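Side-chain contact in ADP-ribosyltransferase (Staphylococcus aureus, PDB 1OJQ), which binds NAD and transfers its ADP-ribose group to proteins, as a mono-ADP-ribosyltransferase of the C3 exoenzyme family: residues A[67-72]-A[134-139]. Residues are numbered along the deposited sequence; the frame is centred on the assembly and turned at random.
Sequences QLDSTI and NGYSST
Leu68 lays its CD2 methyl over one face of the Tyr136 ring. Leu68 CD2 sits 3.6 Å from the centroid of the Tyr136 ring. It lies only 6° off the ring normal, a well-centred CH-pi contact. With chi1 at -162°, Leu68 turns its CG away from the backbone N, which helps carry CD2 over the ring. The leucine and the tyrosine point opposite ways along their length. Leu68 CB is 3.6 Å from Tyr136 OH. The phenol also reaches Asp69. Tyr136 OH donates a 2.7 Å hydrogen bond to Asp69 OD1, which lies near the ring plane. The donor stands 49° out of the carboxylate plane. The other oxygen, OD2, forms a salt bridge with Arg185, so the carboxylate is gripped on both oxygens. Ile72 approaches obliquely, with CD1 3.5 Å from Tyr136 CD1. Tyr36 packs edge-to-face with the buried ring, and Ile43 and Leu47 of helix 41-49 touch it too. Tyr136 thus links helix 59-73 to the turn between strand 130-133, which ends at the NAD-binding Glu133, and strand 137-140. Ser138, Thr139 and the NAD-binding Gln140 probably correspond to the family's Ser-Thr-Ser motif. Their strand pairs with strand 180-183, whose Leu182 packs against Leu68 and Ile72.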
loop_
_atom_site.group_PDB
_atom_site.type_symbol
_atom_site.label_atom_id
_atom_site.label_comp_id
_atom_site.label_asym_id
_atom_site.label_seq_id
_atom_site.Cartn_x
_atom_site.Cartn_y
_atom_site.Cartn_z
ATOM N N GLN A 67 -5.677 18.475 3.523
ATOM C CA GLN A 67 -5.587 18.023 4.905
ATOM C C GLN A 67 -4.823 16.710 5.000
ATOM O O GLN A 67 -3.883 16.652 5.799
ATOM C CB GLN A 67 -6.994 17.891 5.515
ATOM C CG GLN A 67 -7.016 17.299 6.911
ATOM C CD GLN A 67 -6.234 18.033 7.960
ATOM O OE1 GLN A 67 -5.263 17.511 8.537
ATOM N NE2 GLN A 67 -6.608 19.257 8.271
ATOM N N LEU A 68 -5.223 15.680 4.241
ATOM C CA LEU A 68 -4.563 14.362 4.426
ATOM C C LEU A 68 -3.105 14.434 3.997
ATOM O O LEU A 68 -2.248 13.790 4.597
ATOM C CB LEU A 68 -5.320 13.267 3.678
ATOM C CG LEU A 68 -5.044 11.815 4.083
ATOM C CD1 LEU A 68 -5.234 11.571 5.578
ATOM C CD2 LEU A 68 -5.921 10.835 3.311
ATOM N N ASP A 69 -2.810 15.224 2.959
ATOM C CA ASP A 69 -1.434 15.417 2.543
ATOM C C ASP A 69 -0.620 15.986 3.702
ATOM O O ASP A 69 0.491 15.534 3.949
ATOM C CB ASP A 69 -1.324 16.378 1.370
ATOM C CG ASP A 69 -1.788 15.847 0.028
ATOM O OD1 ASP A 69 -2.160 14.655 -0.122
ATOM O OD2 ASP A 69 -1.768 16.683 -0.901
ATOM N N SER A 70 -1.203 16.990 4.361
ATOM C CA SER A 70 -0.497 17.608 5.485
ATOM C C SER A 70 -0.312 16.625 6.632
ATOM O O SER A 70 0.792 16.500 7.187
ATOM C CB SER A 70 -1.270 18.857 5.926
ATOM O OG SER A 70 -0.809 19.258 7.199
ATOM N N THR A 71 -1.392 15.899 6.957
ATOM C CA THR A 71 -1.280 14.918 8.034
ATOM C C THR A 71 -0.167 13.898 7.805
ATOM O O THR A 71 0.660 13.585 8.676
ATOM C CB THR A 71 -2.638 14.205 8.191
ATOM O OG1 THR A 71 -3.594 15.210 8.563
ATOM C CG2 THR A 71 -2.587 13.136 9.271
ATOM N N ILE A 72 -0.133 13.324 6.594
ATOM C CA ILE A 72 0.880 12.283 6.306
ATOM C C ILE A 72 2.278 12.865 6.383
ATOM O O ILE A 72 3.225 12.211 6.827
ATOM C CB ILE A 72 0.556 11.656 4.939
ATOM C CG1 ILE A 72 -0.790 10.897 4.925
ATOM C CG2 ILE A 72 1.672 10.755 4.419
ATOM C CD1 ILE A 72 -1.237 10.444 3.535
ATOM N N ASN A 134 -2.353 7.328 -8.037
ATOM C CA ASN A 134 -2.648 8.743 -7.861
ATOM C C ASN A 134 -3.472 9.027 -6.617
ATOM O O ASN A 134 -3.492 10.176 -6.143
ATOM C CB ASN A 134 -3.361 9.275 -9.112
ATOM C CG ASN A 134 -2.287 9.471 -10.181
ATOM O OD1 ASN A 134 -1.228 10.003 -9.863
ATOM N ND2 ASN A 134 -2.572 9.012 -11.386
ATOM N N GLY A 135 -4.152 7.996 -6.115
ATOM C CA GLY A 135 -4.794 8.157 -4.815
ATOM C C GLY A 135 -3.740 7.948 -3.727
ATOM O O GLY A 135 -2.554 7.927 -4.042
ATOM N N TYR A 136 -4.204 7.816 -2.496
ATOM C CA TYR A 136 -3.333 7.451 -1.376
ATOM C C TYR A 136 -3.061 5.953 -1.411
ATOM O O TYR A 136 -3.788 5.217 -2.078
ATOM C CB TYR A 136 -3.966 7.859 -0.030
ATOM C CG TYR A 136 -4.076 9.378 0.035
ATOM C CD1 TYR A 136 -3.066 10.181 0.539
ATOM C CD2 TYR A 136 -5.244 9.987 -0.423
ATOM C CE1 TYR A 136 -3.197 11.575 0.589
ATOM C CE2 TYR A 136 -5.380 11.360 -0.390
ATOM C CZ TYR A 136 -4.363 12.146 0.111
ATOM O OH TYR A 136 -4.545 13.510 0.130
ATOM N N SER A 137 -2.028 5.469 -0.712
ATOM C CA SER A 137 -1.774 4.026 -0.719
ATOM C C SER A 137 -1.863 3.477 0.702
ATOM O O SER A 137 -1.135 3.932 1.604
ATOM C CB SER A 137 -0.384 3.732 -1.267
ATOM O OG SER A 137 -0.269 4.076 -2.641
ATOM N N SER A 138 -2.743 2.512 0.889
ATOM C CA SER A 138 -2.917 1.878 2.192
ATOM C C SER A 138 -2.087 0.603 2.251
ATOM O O SER A 138 -2.256 -0.234 1.375
ATOM C CB SER A 138 -4.393 1.551 2.435
ATOM O OG SER A 138 -5.151 2.759 2.356
ATOM N N THR A 139 -1.226 0.460 3.239
ATOM C CA THR A 139 -0.297 -0.654 3.348
ATOM C C THR A 139 -0.277 -1.106 4.797
ATOM O O THR A 139 -0.933 -0.447 5.613
ATOM C CB THR A 139 1.142 -0.271 2.936
ATOM O OG1 THR A 139 1.714 0.598 3.940
ATOM C CG2 THR A 139 1.149 0.507 1.625
#